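Local coordinates for protein probable copper-exporting P-type ATPase A (Archaeoglobus fulgidus, PDB 3FRY) that probably exports copper across the cell membrane at the expense of ATP, the part present here being its C-terminal metal-binding domain, at residues 16-27 with 37-45. Numbering follows the deposited sequence.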
loop_
_atom_site.group_PDB
_atom_site.type_symbol
_atom_site.label_atom_id
_atom_site.label_comp_id
_atom_site.label_asym_id
_atom_site.label_seq_id
_atom_site.Cartn_x
_atom_site.Cartn_y
_atom_site.Cartn_z
ATOM N N CYS A 16 -4.530 2.726 3.516
ATOM C CA CYS A 16 -5.217 3.720 4.304
ATOM C C CYS A 16 -5.160 5.101 3.672
ATOM O O CYS A 16 -4.376 5.956 4.091
ATOM C CB CYS A 16 -4.645 3.789 5.723
ATOM S SG CYS A 16 -5.695 4.881 6.721
ATOM N N HIS A 17 -5.991 5.320 2.657
ATOM C CA HIS A 17 -6.030 6.620 2.014
ATOM C C HIS A 17 -6.626 7.665 2.947
ATOM O O HIS A 17 -6.280 8.842 2.855
ATOM C CB HIS A 17 -6.843 6.566 0.714
ATOM C CG HIS A 17 -6.058 6.079 -0.464
ATOM N ND1 HIS A 17 -6.102 4.774 -0.905
ATOM C CD2 HIS A 17 -5.169 6.715 -1.263
ATOM C CE1 HIS A 17 -5.274 4.626 -1.923
ATOM N NE2 HIS A 17 -4.695 5.788 -2.160
ATOM N N HIS A 18 -7.506 7.239 3.855
ATOM C CA HIS A 18 -8.137 8.182 4.778
ATOM C C HIS A 18 -7.134 8.741 5.775
ATOM O O HIS A 18 -7.405 9.732 6.456
ATOM C CB HIS A 18 -9.354 7.543 5.499
ATOM C CG HIS A 18 -9.018 6.471 6.499
ATOM N ND1 HIS A 18 -8.425 6.741 7.716
ATOM C CD2 HIS A 18 -9.271 5.141 6.498
ATOM C CE1 HIS A 18 -8.335 5.626 8.420
ATOM N NE2 HIS A 18 -8.843 4.640 7.703
ATOM N N CYS A 19 -5.963 8.115 5.825
ATOM C CA CYS A 19 -4.881 8.525 6.719
ATOM C C CYS A 19 -4.091 9.720 6.167
ATOM O O CYS A 19 -3.428 10.444 6.912
ATOM C CB CYS A 19 -3.897 7.359 6.915
ATOM S SG CYS A 19 -4.439 5.932 7.922
ATOM N N VAL A 20 -4.160 9.914 4.857
ATOM C CA VAL A 20 -3.412 10.976 4.190
ATOM C C VAL A 20 -3.636 12.410 4.663
ATOM O O VAL A 20 -2.679 13.180 4.788
ATOM C CB VAL A 20 -3.658 10.922 2.661
ATOM C CG1 VAL A 20 -2.959 12.078 1.964
ATOM C CG2 VAL A 20 -3.150 9.608 2.118
ATOM N N ALA A 21 -4.887 12.773 4.919
ATOM C CA ALA A 21 -5.204 14.133 5.335
ATOM C C ALA A 21 -4.461 14.595 6.583
ATOM O O ALA A 21 -3.920 15.706 6.604
ATOM C CB ALA A 21 -6.719 14.280 5.534
ATOM N N ARG A 22 -4.434 13.761 7.622
ATOM C CA ARG A 22 -3.742 14.129 8.855
ATOM C C ARG A 22 -2.254 14.312 8.627
ATOM O O ARG A 22 -1.634 15.162 9.259
ATOM C CB ARG A 22 -3.934 13.081 9.957
ATOM C CG ARG A 22 -5.072 13.373 10.917
ATOM C CD ARG A 22 -4.930 12.570 12.218
ATOM N NE ARG A 22 -3.940 13.145 13.129
ATOM C CZ ARG A 22 -3.582 12.607 14.294
ATOM N NH1 ARG A 22 -4.125 11.467 14.709
ATOM N NH2 ARG A 22 -2.685 13.217 15.054
ATOM N N VAL A 23 -1.681 13.510 7.737
ATOM C CA VAL A 23 -0.257 13.620 7.451
ATOM C C VAL A 23 0.009 14.981 6.817
ATOM O O VAL A 23 0.942 15.688 7.205
ATOM C CB VAL A 23 0.219 12.484 6.510
ATOM C CG1 VAL A 23 1.673 12.716 6.083
ATOM C CG2 VAL A 23 0.111 11.143 7.240
ATOM N N LYS A 24 -0.826 15.350 5.852
ATOM C CA LYS A 24 -0.681 16.641 5.189
ATOM C C LYS A 24 -0.749 17.769 6.213
ATOM O O LYS A 24 0.103 18.658 6.220
ATOM C CB LYS A 24 -1.779 16.838 4.139
ATOM C CG LYS A 24 -1.641 18.141 3.365
ATOM C CD LYS A 24 -2.631 18.240 2.207
ATOM C CE LYS A 24 -2.347 19.481 1.367
ATOM N NZ LYS A 24 -3.164 19.546 0.120
ATOM N N LYS A 25 -1.760 17.712 7.082
ATOM C CA LYS A 25 -1.967 18.723 8.118
ATOM C C LYS A 25 -0.805 18.798 9.096
ATOM O O LYS A 25 -0.343 19.883 9.441
ATOM C CB LYS A 25 -3.253 18.435 8.906
ATOM C CG LYS A 25 -4.536 18.648 8.132
ATOM C CD LYS A 25 -5.750 18.403 9.026
ATOM C CE LYS A 25 -7.043 18.846 8.353
ATOM N NZ LYS A 25 -7.284 18.121 7.077
ATOM N N ALA A 26 -0.353 17.640 9.565
ATOM C CA ALA A 26 0.764 17.596 10.506
ATOM C C ALA A 26 2.004 18.248 9.880
ATOM O O ALA A 26 2.722 19.004 10.542
ATOM C CB ALA A 26 1.057 16.147 10.896
ATOM N N LEU A 27 2.256 17.953 8.605
ATOM C CA LEU A 27 3.398 18.540 7.914
ATOM C C LEU A 27 3.246 20.057 7.809
ATOM O O LEU A 27 4.208 20.793 8.011
ATOM C CB LEU A 27 3.554 17.934 6.513
ATOM C CG LEU A 27 4.159 16.527 6.463
ATOM C CD1 LEU A 27 3.967 15.920 5.077
ATOM C CD2 LEU A 27 5.636 16.608 6.821
ATOM N N VAL A 37 1.082 14.468 -1.421
ATOM C CA VAL A 37 1.160 13.406 -0.435
ATOM C C VAL A 37 0.274 12.258 -0.891
ATOM O O VAL A 37 -0.864 12.471 -1.311
ATOM C CB VAL A 37 0.698 13.875 0.968
ATOM C CG1 VAL A 37 -0.742 14.370 0.909
ATOM C CG2 VAL A 37 0.824 12.725 1.968
ATOM N N ASP A 38 0.826 11.047 -0.850
ATOM C CA ASP A 38 0.094 9.834 -1.199
ATOM C C ASP A 38 0.518 8.756 -0.207
ATOM O O ASP A 38 1.166 9.064 0.798
ATOM C CB ASP A 38 0.359 9.380 -2.650
ATOM C CG ASP A 38 1.839 9.230 -2.975
ATOM O OD1 ASP A 38 2.619 8.762 -2.118
ATOM O OD2 ASP A 38 2.216 9.574 -4.116
ATOM N N LEU A 39 0.173 7.503 -0.477
ATOM C CA LEU A 39 0.507 6.420 0.450
ATOM C C LEU A 39 1.995 6.212 0.742
ATOM O O LEU A 39 2.370 5.831 1.856
ATOM C CB LEU A 39 -0.071 5.095 -0.052
ATOM C CG LEU A 39 -1.586 4.996 -0.263
ATOM C CD1 LEU A 39 -1.935 3.574 -0.692
ATOM C CD2 LEU A 39 -2.320 5.362 1.021
ATOM N N ASN A 40 2.838 6.467 -0.252
ATOM C CA ASN A 40 4.268 6.232 -0.103
ATOM C C ASN A 40 5.176 7.427 0.092
ATOM O O ASN A 40 6.326 7.259 0.493
ATOM C CB ASN A 40 4.775 5.446 -1.309
ATOM C CG ASN A 40 3.969 4.202 -1.557
ATOM O OD1 ASN A 40 3.787 3.386 -0.654
ATOM N ND2 ASN A 40 3.474 4.045 -2.780
ATOM N N GLU A 41 4.688 8.628 -0.188
ATOM C CA GLU A 41 5.554 9.785 -0.052
ATOM C C GLU A 41 4.851 11.103 0.170
ATOM O O GLU A 41 3.671 11.271 -0.139
ATOM C CB GLU A 41 6.439 9.929 -1.299
ATOM C CG GLU A 41 5.643 9.998 -2.601
ATOM C CD GLU A 41 6.442 10.545 -3.782
ATOM O OE1 GLU A 41 7.647 10.234 -3.901
ATOM O OE2 GLU A 41 5.853 11.277 -4.604
ATOM N N ALA A 42 5.616 12.041 0.705
ATOM C CA ALA A 42 5.145 13.389 0.933
ATOM C C ALA A 42 6.208 14.265 0.281
ATOM O O ALA A 42 7.401 14.129 0.565
ATOM C CB ALA A 42 5.052 13.681 2.416
ATOM N N VAL A 43 5.779 15.129 -0.631
ATOM C CA VAL A 43 6.695 16.031 -1.302
ATOM C C VAL A 43 6.316 17.405 -0.791
ATOM O O VAL A 43 5.155 17.806 -0.883
ATOM C CB VAL A 43 6.531 15.953 -2.839
ATOM C CG1 VAL A 43 7.507 16.906 -3.528
ATOM C CG2 VAL A 43 6.783 14.517 -3.303
ATOM N N VAL A 44 7.282 18.110 -0.218
ATOM C CA VAL A 44 7.014 19.435 0.322
ATOM C C VAL A 44 8.069 20.449 -0.047
ATOM O O VAL A 44 9.158 20.104 -0.512
ATOM C CB VAL A 44 6.952 19.432 1.878
ATOM C CG1 VAL A 44 6.015 18.337 2.378
ATOM C CG2 VAL A 44 8.358 19.252 2.454
ATOM N N ALA A 45 7.720 21.714 0.152
ATOM C CA ALA A 45 8.654 22.807 -0.052
ATOM C C ALA A 45 8.996 23.071 1.409
ATOM O O ALA A 45 8.111 23.391 2.203
ATOM C CB ALA A 45 7.958 24.020 -0.665
#
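Helix 20-27, with the CXXC-bearing turn that leads into it, packs against the hairpin turn and strand 41-45; the backbones come closest at Val20 and Asp38, whose CA atoms are 6.5 Å apart, and widen to 8.5 Å between the CA atoms of Leu27 and Val44. No hydrogen bond crosses, and the contact is mostly between apolar side chains. Val20 and Val37 slide past one another in opposite directions. Val20 CG1, turned anti to its own amide nitrogen (chi1 176°), meets Val37 CG1 at 3.4 Å, tighter than usual for two methyls. Leu39 covers one face of the His17 imidazole, the two side chains crossing at about a right angle. Leu39 CD2 stands 3.9 Å from the centroid of the His17 ring and 11° off the ring normal, a CH-pi contact, while Leu39 CD1 reaches His17 CE1. Cut back to an alanine, Leu39 would lose the methyls over the ring, and the imidazole would probably be less restrained in its turning. His17 ND1 is hydrogen-bonded to a citrate, probably from the crystallisation liquor. The arrangement belongs to the heavy-metal-associated domain, in which a helix follows the CXXC loop and packs on a beta-sheet; here Cys16 and Cys19 are oxidised to a disulfide (SG to SG 2.0 Å). In this domain-swapped dimer, Glu41 to Val44 pair antiparallel with a strand of the second subunit. The side chain of Asp38 leaves its backbone away from segment 16-27 and shapes the hairpin: Asp38 OD1 accepts from Asn40 N, an Asx turn, and from Glu41 N at 2.8 Å. Farther along, Leu27 CD1 rests on Ala42 CB at 3.6 Å and more loosely on Val44 CG1, with Tyr54 and Val58 of helix 51-60 also against Leu27.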